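Local coordinates for protein F2 like fibronectin-binding protein (Streptococcus pneumoniae, PDB 5A0N) that is a surface adhesin whose N-terminal thioester domain probably attaches the pneumococcus covalently to host molecules through an internal thioester, at residues W106-L117 with Y184-Y195. Residues are numbered along the deposited sequence; the frame is centred on the assembly and turned at random. Where two conformers were deposited one is given.
Sequences WDTFSRLSYMYL and YNFTVPYENLEY
The guanidinium of R111 lies between Y184 and V188 of the loop 184-189: the CA of Y184 is over one face, CG2 of V188 over the other, and the carbonyl oxygen of F186 sits at its edge, close to its plane. Both end nitrogens grip that oxygen, NH1 at 2.9 Å and NH2 at 3.1 Å from F186 O, the second coming in almost straight down the carbonyl. NH1 also stands over the centre of the F186 ring, a cation-pi contact made by an arginine chain that runs extended from CG to NE. The F186 side chain, with its CG placed between backbone N and carbonyl carbon (chi1 59°), turns back against the arginine; in the conformer given, M115 SD lies at the edge of this ring, a Met-aromatic contact. NE of R111 forms a salt bridge with D107 OD1, one turn earlier in the helix.

Further along, W106, Y190 and Y195 form an aromatic cluster. The edge of W106 points at the face of Y195, their planes 67° apart, whereas the Y190 ring is nearly parallel to the indole but slid aside; CG1 of V188 covers one Y190 face. In the fold, this is helix 105-118, part of the helical insertion, packed against the segment that leaves helix 170-182 and enters strand 193-200 of the four-stranded antiparallel sheet.

Two tyrosine hydroxyls reach S110. Y195 OH donates to S110 O at 2.8 Å from above the carbonyl plane, opposite the helical N-H of Y114, while Y190 OH lies 2.7 Å from S110 OG and is bridged by a water to D107 OD1. Toward the C-terminal end of the helix segment, Y114 CZ presses on CD of P189, 3.4 Å away, and a second water joins Y114 OH to T187 O.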
ATOM      1  N   TRP A 106       1.793  13.248   3.346  1.00 11.84           N
ATOM      2  CA  TRP A 106       0.675  13.153   2.413  1.00 11.21           C
ATOM      3  C   TRP A 106       1.148  13.225   0.974  1.00 10.94           C
ATOM      4  O   TRP A 106       0.684  12.472   0.113  1.00 10.40           O
ATOM      5  CB  TRP A 106      -0.316  14.280   2.673  1.00 12.15           C
ATOM      6  CG  TRP A 106      -1.376  14.470   1.628  1.00 12.70           C
ATOM      7  CD1 TRP A 106      -1.510  15.551   0.818  1.00 13.08           C
ATOM      8  CD2 TRP A 106      -2.462  13.578   1.298  1.00 11.62           C
ATOM      9  NE1 TRP A 106      -2.610  15.415   0.021  1.00 15.02           N
ATOM     10  CE2 TRP A 106      -3.227  14.226   0.306  1.00 13.35           C
ATOM     11  CE3 TRP A 106      -2.865  12.305   1.747  1.00 12.14           C
ATOM     12  CZ2 TRP A 106      -4.365  13.665  -0.227  1.00 14.70           C
ATOM     13  CZ3 TRP A 106      -3.994  11.774   1.213  1.00 13.29           C
ATOM     14  CH2 TRP A 106      -4.741  12.458   0.265  1.00 14.89           C
ATOM     15  N   ASP A 107       2.099  14.116   0.697  1.00 11.00           N
ATOM     16  CA  ASP A 107       2.588  14.296  -0.662  1.00 10.98           C
ATOM     17  C   ASP A 107       3.198  12.992  -1.191  1.00  9.77           C
ATOM     18  O   ASP A 107       2.852  12.523  -2.277  1.00  9.57           O
ATOM     19  CB  ASP A 107       3.604  15.447  -0.738  1.00 12.31           C
ATOM     20  CG  ASP A 107       3.936  15.842  -2.164  1.00 17.14           C
ATOM     21  OD1 ASP A 107       3.050  15.823  -3.034  1.00 15.80           O
ATOM     22  OD2 ASP A 107       5.100  16.184  -2.445  1.00 24.03           O
ATOM     23  N   THR A 108       4.066  12.375  -0.393  1.00  9.93           N
ATOM     24  CA  THR A 108       4.708  11.162  -0.885  1.00  9.70           C
ATOM     25  C   THR A 108       3.747   9.977  -0.984  1.00  8.96           C
ATOM     26  O   THR A 108       3.783   9.276  -1.978  1.00  9.34           O
ATOM     27  CB  THR A 108       5.984  10.780  -0.097  1.00 10.47           C
ATOM     28  OG1 THR A 108       5.651  10.483   1.258  1.00 12.20           O
ATOM     29  CG2 THR A 108       7.011  11.905  -0.168  1.00 11.96           C
ATOM     30  N   PHE A 109       2.889   9.792   0.015  1.00  8.04           N
ATOM     31  CA  PHE A 109       1.938   8.690  -0.053  1.00  8.44           C
ATOM     32  C   PHE A 109       0.971   8.882  -1.207  1.00  7.82           C
ATOM     33  O   PHE A 109       0.692   7.965  -1.979  1.00  8.28           O
ATOM     34  CB  PHE A 109       1.135   8.521   1.253  1.00  8.79           C
ATOM     35  CG  PHE A 109      -0.074   7.674   1.034  1.00  8.66           C
ATOM     36  CD1 PHE A 109       0.076   6.299   0.879  1.00  9.38           C
ATOM     37  CD2 PHE A 109      -1.310   8.225   0.849  1.00 10.55           C
ATOM     38  CE1 PHE A 109      -0.994   5.510   0.502  1.00 12.03           C
ATOM     39  CE2 PHE A 109      -2.381   7.435   0.515  1.00 12.01           C
ATOM     40  CZ  PHE A 109      -2.223   6.071   0.348  1.00 12.17           C
ATOM     41  N   SER A 110       0.416  10.078  -1.342  1.00  7.81           N
ATOM     42  CA  SER A 110      -0.586  10.288  -2.368  1.00  8.19           C
ATOM     43  C   SER A 110       0.028  10.178  -3.758  1.00  8.19           C
ATOM     44  O   SER A 110      -0.612   9.654  -4.683  1.00  8.47           O
ATOM     45  CB  SER A 110      -1.326  11.616  -2.169  1.00  9.58           C
ATOM     46  OG  SER A 110      -0.466  12.737  -2.308  1.00 10.61           O
ATOM     47  N   ARG A 111       1.266  10.643  -3.931  1.00  8.32           N
ATOM     48  CA  ARG A 111       1.969  10.477  -5.205  1.00  8.40           C
ATOM     49  C   ARG A 111       2.299   9.007  -5.520  1.00  8.05           C
ATOM     50  O   ARG A 111       2.060   8.536  -6.626  1.00  8.61           O
ATOM     51  CB  ARG A 111       3.255  11.296  -5.205  1.00  8.44           C
ATOM     52  CG  ARG A 111       2.997  12.778  -5.383  1.00  8.81           C
ATOM     53  CD  ARG A 111       4.277  13.621  -5.275  1.00  9.23           C
ATOM     54  NE  ARG A 111       4.002  15.007  -5.645  1.00 10.28           N
ATOM     55  CZ  ARG A 111       3.796  15.389  -6.891  1.00 10.36           C
ATOM     56  NH1 ARG A 111       4.084  14.609  -7.928  1.00 10.10           N
ATOM     57  NH2 ARG A 111       3.358  16.602  -7.121  1.00 13.51           N
ATOM     58  N   LEU A 112       2.854   8.302  -4.552  1.00  7.55           N
ATOM     59  CA  LEU A 112       3.317   6.952  -4.801  1.00  7.38           C
ATOM     60  C   LEU A 112       2.123   6.012  -5.070  1.00  7.24           C
ATOM     61  O   LEU A 112       2.177   5.188  -5.985  1.00  7.79           O
ATOM     62  CB  LEU A 112       4.163   6.468  -3.625  1.00  7.22           C
ATOM     63  CG  LEU A 112       5.567   7.091  -3.566  1.00  7.81           C
ATOM     64  CD1 LEU A 112       6.177   6.920  -2.199  1.00  8.45           C
ATOM     65  CD2 LEU A 112       6.447   6.522  -4.655  1.00  8.39           C
ATOM     66  N   SER A 113       1.069   6.122  -4.272  1.00  7.25           N
ATOM     67  CA  SER A 113      -0.122   5.326  -4.520  1.00  7.60           C
ATOM     68  C   SER A 113      -0.744   5.655  -5.869  1.00  7.98           C
ATOM     69  O   SER A 113      -1.189   4.739  -6.589  1.00  8.36           O
ATOM     70  CB  SER A 113      -1.097   5.423  -3.357  1.00  7.78           C
ATOM     71  OG  SER A 113      -1.570   6.744  -3.177  1.00  8.02           O
ATOM     72  N   TYR A 114      -0.749   6.931  -6.255  1.00  7.77           N
ATOM     73  CA  TYR A 114      -1.236   7.292  -7.584  1.00  8.40           C
ATOM     74  C   TYR A 114      -0.352   6.726  -8.689  1.00  7.95           C
ATOM     75  O   TYR A 114      -0.851   6.365  -9.759  1.00  9.10           O
ATOM     76  CB  TYR A 114      -1.334   8.814  -7.688  1.00  9.44           C
ATOM     77  CG  TYR A 114      -1.767   9.363  -9.024  1.00  9.83           C
ATOM     78  CD1 TYR A 114      -3.066   9.234  -9.472  1.00 10.35           C
ATOM     79  CD2 TYR A 114      -0.870  10.028  -9.835  1.00 11.05           C
ATOM     80  CE1 TYR A 114      -3.457   9.782 -10.696  1.00 11.60           C
ATOM     81  CE2 TYR A 114      -1.244  10.559 -11.030  1.00 12.91           C
ATOM     82  CZ  TYR A 114      -2.536  10.469 -11.455  1.00 13.12           C
ATOM     83  OH  TYR A 114      -2.847  11.035 -12.668  1.00 18.12           O
ATOM     84  N   MET A 115       0.940   6.625  -8.450  0.50  7.89           N
ATOM     85  CA  MET A 115       1.785   6.037  -9.457  0.50  7.32           C
ATOM     86  C   MET A 115       1.456   4.546  -9.678  0.50  7.75           C
ATOM     87  O   MET A 115       1.543   4.073 -10.799  0.50  9.18           O
ATOM     88  CB  MET A 115       3.248   6.273  -9.106  0.50  6.64           C
ATOM     89  CG  MET A 115       3.638   7.745  -9.137  0.50  5.16           C
ATOM     90  SD  MET A 115       5.180   8.142  -8.272  0.50  5.06           S
ATOM     91  CE  MET A 115       6.408   7.761  -9.536  0.50  7.57           C
ATOM     92  N   TYR A 116       0.998   3.835  -8.644  1.00  7.30           N
ATOM     93  CA  TYR A 116       0.517   2.491  -8.816  1.00  7.56           C
ATOM     94  C   TYR A 116      -0.826   2.480  -9.554  1.00  7.78           C
ATOM     95  O   TYR A 116      -1.039   1.662 -10.469  1.00  9.29           O
ATOM     96  CB  TYR A 116       0.387   1.755  -7.456  1.00  6.83           C
ATOM     97  CG  TYR A 116       0.043   0.306  -7.650  1.00  7.09           C
ATOM     98  CD1 TYR A 116       0.999  -0.577  -8.053  1.00  7.25           C
ATOM     99  CD2 TYR A 116      -1.252  -0.126  -7.524  1.00  8.35           C
ATOM    100  CE1 TYR A 116       0.695  -1.898  -8.353  1.00  9.20           C
ATOM    101  CE2 TYR A 116      -1.595  -1.431  -7.837  1.00  9.25           C
ATOM    102  CZ  TYR A 116      -0.611  -2.320  -8.237  1.00  9.21           C
ATOM    103  OH  TYR A 116      -0.994  -3.638  -8.538  1.00 11.63           O
ATOM    104  N   LEU A 117      -1.755   3.347  -9.154  1.00  7.79           N
ATOM    105  CA  LEU A 117      -3.072   3.389  -9.780  1.00  7.96           C
ATOM    106  C   LEU A 117      -3.027   3.752 -11.257  1.00  8.26           C
ATOM    107  O   LEU A 117      -3.736   3.146 -12.061  1.00  9.39           O
ATOM    108  CB  LEU A 117      -3.961   4.415  -9.058  1.00  8.40           C
ATOM    109  CG  LEU A 117      -5.389   4.573  -9.567  1.00  8.71           C
ATOM    110  CD1 LEU A 117      -6.270   3.375  -9.190  1.00 10.26           C
ATOM    111  CD2 LEU A 117      -6.025   5.859  -9.058  1.00  9.73           C
ATOM    112  N   TYR A 184       8.203  13.644  -8.228  0.50  8.36           N
ATOM    113  CA  TYR A 184       7.689  15.000  -8.128  0.50  9.38           C
ATOM    114  C   TYR A 184       7.364  15.585  -9.503  0.50  9.56           C
ATOM    115  O   TYR A 184       6.913  16.723  -9.603  0.50 12.96           O
ATOM    116  CB  TYR A 184       8.718  15.851  -7.382  0.50 10.47           C
ATOM    117  CG  TYR A 184       9.038  15.330  -5.995  0.50 10.76           C
ATOM    118  CD1 TYR A 184       8.054  15.289  -5.013  0.50 11.83           C
ATOM    119  CD2 TYR A 184      10.312  14.863  -5.661  0.50 12.46           C
ATOM    120  CE1 TYR A 184       8.315  14.823  -3.738  0.50 12.52           C
ATOM    121  CE2 TYR A 184      10.577  14.376  -4.376  0.50 12.28           C
ATOM    122  CZ  TYR A 184       9.572  14.366  -3.416  0.50 13.68           C
ATOM    123  OH  TYR A 184       9.803  13.915  -2.127  0.50 16.65           O
ATOM    124  N   ASN A 185       7.516  14.800 -10.574  0.50  9.42           N
ATOM    125  CA  ASN A 185       7.428  15.330 -11.942  0.50 11.45           C
ATOM    126  C   ASN A 185       6.049  15.055 -12.603  0.50 11.49           C
ATOM    127  O   ASN A 185       5.970  14.590 -13.740  0.50 18.03           O
ATOM    128  CB  ASN A 185       8.605  14.804 -12.799  0.50 11.54           C
ATOM    129  CG  ASN A 185       9.945  15.434 -12.415  0.50 12.71           C
ATOM    130  OD1 ASN A 185       9.976  16.550 -11.916  0.50 16.67           O
ATOM    131  ND2 ASN A 185      11.048  14.738 -12.682  0.50 14.77           N
ATOM    132  N   PHE A 186       4.972  15.346 -11.864  1.00 10.73           N
ATOM    133  CA  PHE A 186       3.602  15.275 -12.354  1.00 11.80           C
ATOM    134  C   PHE A 186       2.704  15.949 -11.316  1.00 12.32           C
ATOM    135  O   PHE A 186       3.071  16.091 -10.147  1.00 12.69           O
ATOM    136  CB  PHE A 186       3.147  13.836 -12.651  1.00 11.52           C
ATOM    137  CG  PHE A 186       3.216  12.924 -11.462  1.00 10.24           C
ATOM    138  CD1 PHE A 186       2.132  12.799 -10.594  1.00 11.28           C
ATOM    139  CD2 PHE A 186       4.373  12.186 -11.205  1.00 10.84           C
ATOM    140  CE1 PHE A 186       2.227  11.955  -9.485  1.00 11.63           C
ATOM    141  CE2 PHE A 186       4.445  11.353 -10.115  1.00 11.09           C
ATOM    142  CZ  PHE A 186       3.392  11.254  -9.252  1.00 10.77           C
ATOM    143  N   THR A 187       1.497  16.303 -11.739  1.00 13.77           N
ATOM    144  CA  THR A 187       0.502  16.839 -10.836  1.00 15.33           C
ATOM    145  C   THR A 187      -0.474  15.723 -10.481  1.00 12.68           C
ATOM    146  O   THR A 187      -0.919  14.975 -11.347  1.00 15.53           O
ATOM    147  CB  THR A 187      -0.231  18.000 -11.497  1.00 18.00           C
ATOM    148  OG1 THR A 187       0.710  19.053 -11.708  1.00 25.63           O
ATOM    149  CG2 THR A 187      -1.387  18.519 -10.646  1.00 19.02           C
ATOM    150  N   VAL A 188      -0.799  15.603  -9.200  1.00 12.11           N
ATOM    151  CA  VAL A 188      -1.776  14.629  -8.735  1.00 11.49           C
ATOM    152  C   VAL A 188      -3.159  15.265  -8.872  1.00 11.55           C
ATOM    153  O   VAL A 188      -3.396  16.332  -8.319  1.00 13.14           O
ATOM    154  CB  VAL A 188      -1.547  14.241  -7.261  1.00 11.79           C
ATOM    155  CG1 VAL A 188      -2.615  13.269  -6.775  1.00 12.41           C
ATOM    156  CG2 VAL A 188      -0.157  13.652  -7.057  1.00 13.94           C
ATOM    157  N   PRO A 189      -4.098  14.611  -9.583  1.00 11.24           N
ATOM    158  CA  PRO A 189      -5.422  15.185  -9.822  1.00 12.06           C
ATOM    159  C   PRO A 189      -6.390  14.887  -8.667  1.00 11.15           C
ATOM    160  O   PRO A 189      -7.337  14.098  -8.796  1.00 11.25           O
ATOM    161  CB  PRO A 189      -5.851  14.514 -11.129  1.00 13.74           C
ATOM    162  CG  PRO A 189      -5.254  13.139 -11.009  1.00 12.45           C
ATOM    163  CD  PRO A 189      -3.907  13.379 -10.377  1.00 12.49           C
ATOM    164  N   TYR A 190      -6.128  15.481  -7.514  1.00 12.42           N
ATOM    165  CA  TYR A 190      -6.885  15.177  -6.307  1.00 12.67           C
ATOM    166  C   TYR A 190      -8.411  15.261  -6.478  1.00 12.29           C
ATOM    167  O   TYR A 190      -9.141  14.455  -5.908  1.00 12.46           O
ATOM    168  CB  TYR A 190      -6.448  16.128  -5.154  1.00 12.40           C
ATOM    169  CG  TYR A 190      -5.039  15.864  -4.677  1.00 11.96           C
ATOM    170  CD1 TYR A 190      -4.765  14.761  -3.888  1.00 10.89           C
ATOM    171  CD2 TYR A 190      -3.987  16.707  -4.993  1.00 13.33           C
ATOM    172  CE1 TYR A 190      -3.491  14.475  -3.468  1.00 12.29           C
ATOM    173  CE2 TYR A 190      -2.697  16.421  -4.574  1.00 12.84           C
ATOM    174  CZ  TYR A 190      -2.446  15.301  -3.817  1.00 12.40           C
ATOM    175  OH  TYR A 190      -1.155  15.037  -3.435  1.00 13.65           O
ATOM    176  N   GLU A 191      -8.899  16.236  -7.246  1.00 13.91           N
ATOM    177  CA  GLU A 191     -10.333  16.428  -7.380  1.00 15.36           C
ATOM    178  C   GLU A 191     -10.995  15.229  -8.080  1.00 13.92           C
ATOM    179  O   GLU A 191     -12.206  15.059  -7.975  1.00 17.29           O
ATOM    180  CB  GLU A 191     -10.638  17.732  -8.118  1.00 16.94           C
ATOM    181  CG  GLU A 191     -10.278  17.711  -9.598  1.00 22.30           C
ATOM    182  N   ASN A 192     -10.205  14.408  -8.785  1.00 11.37           N
ATOM    183  CA  ASN A 192     -10.700  13.249  -9.501  1.00 11.63           C
ATOM    184  C   ASN A 192     -10.456  11.921  -8.805  1.00 11.60           C
ATOM    185  O   ASN A 192     -10.798  10.861  -9.349  1.00 12.60           O
ATOM    186  CB  ASN A 192     -10.135  13.217 -10.913  1.00 12.95           C
ATOM    187  CG  ASN A 192     -10.645  14.373 -11.756  1.00 14.38           C
ATOM    188  OD1 ASN A 192     -11.743  14.911 -11.535  1.00 18.95           O
ATOM    189  ND2 ASN A 192      -9.889  14.726 -12.762  1.00 15.30           N
ATOM    190  N   LEU A 193      -9.854  11.988  -7.622  1.00 10.41           N
ATOM    191  CA  LEU A 193      -9.434  10.793  -6.884  1.00  9.59           C
ATOM    192  C   LEU A 193     -10.139  10.725  -5.533  1.00 10.06           C
ATOM    193  O   LEU A 193     -10.473  11.754  -4.919  1.00 12.12           O
ATOM    194  CB  LEU A 193      -7.902  10.881  -6.619  1.00  9.55           C
ATOM    195  CG  LEU A 193      -7.033  10.806  -7.862  1.00 10.05           C
ATOM    196  CD1 LEU A 193      -5.614  11.233  -7.548  1.00 11.18           C
ATOM    197  CD2 LEU A 193      -7.036   9.407  -8.450  1.00 11.44           C
ATOM    198  N   GLU A 194     -10.335   9.497  -5.070  1.00  9.65           N
ATOM    199  CA  GLU A 194     -10.732   9.228  -3.711  1.00 10.17           C
ATOM    200  C   GLU A 194      -9.656   8.463  -3.022  1.00  8.69           C
ATOM    201  O   GLU A 194      -9.427   7.292  -3.335  1.00 10.09           O
ATOM    202  CB  GLU A 194     -12.067   8.506  -3.628  1.00  9.76           C
ATOM    203  CG  GLU A 194     -12.546   8.326  -2.199  1.00 12.42           C
ATOM    204  CD  GLU A 194     -13.598   7.291  -1.977  1.00 15.67           C
ATOM    205  OE1 GLU A 194     -14.277   6.935  -2.926  1.00 25.83           O
ATOM    206  OE2 GLU A 194     -13.763   6.879  -0.820  1.00 17.90           O
ATOM    207  N   TYR A 195      -8.992   9.100  -2.068  1.00  8.70           N
ATOM    208  CA  TYR A 195      -8.079   8.416  -1.163  1.00  8.36           C
ATOM    209  C   TYR A 195      -8.866   7.858   0.016  1.00  8.35           C
ATOM    210  O   TYR A 195      -9.841   8.477   0.468  1.00  9.91           O
ATOM    211  CB  TYR A 195      -6.955   9.374  -0.706  1.00  8.79           C
ATOM    212  CG  TYR A 195      -5.959   9.662  -1.800  1.00  8.17           C
ATOM    213  CD1 TYR A 195      -4.854   8.845  -2.010  1.00  8.73           C
ATOM    214  CD2 TYR A 195      -6.110  10.755  -2.661  1.00  8.88           C
ATOM    215  CE1 TYR A 195      -3.958   9.075  -3.041  1.00  8.55           C
ATOM    216  CE2 TYR A 195      -5.221  10.997  -3.685  1.00  8.62           C
ATOM    217  CZ  TYR A 195      -4.132  10.179  -3.859  1.00  8.46           C
ATOM    218  OH  TYR A 195      -3.240  10.444  -4.865  1.00  9.80           O
TER
HETATM  219  O   HOH W   1       0.780  16.653  -4.059  1.00 81.20           O
HETATM  220  O   HOH W   2      -0.736  12.923 -13.260  1.00 23.72           O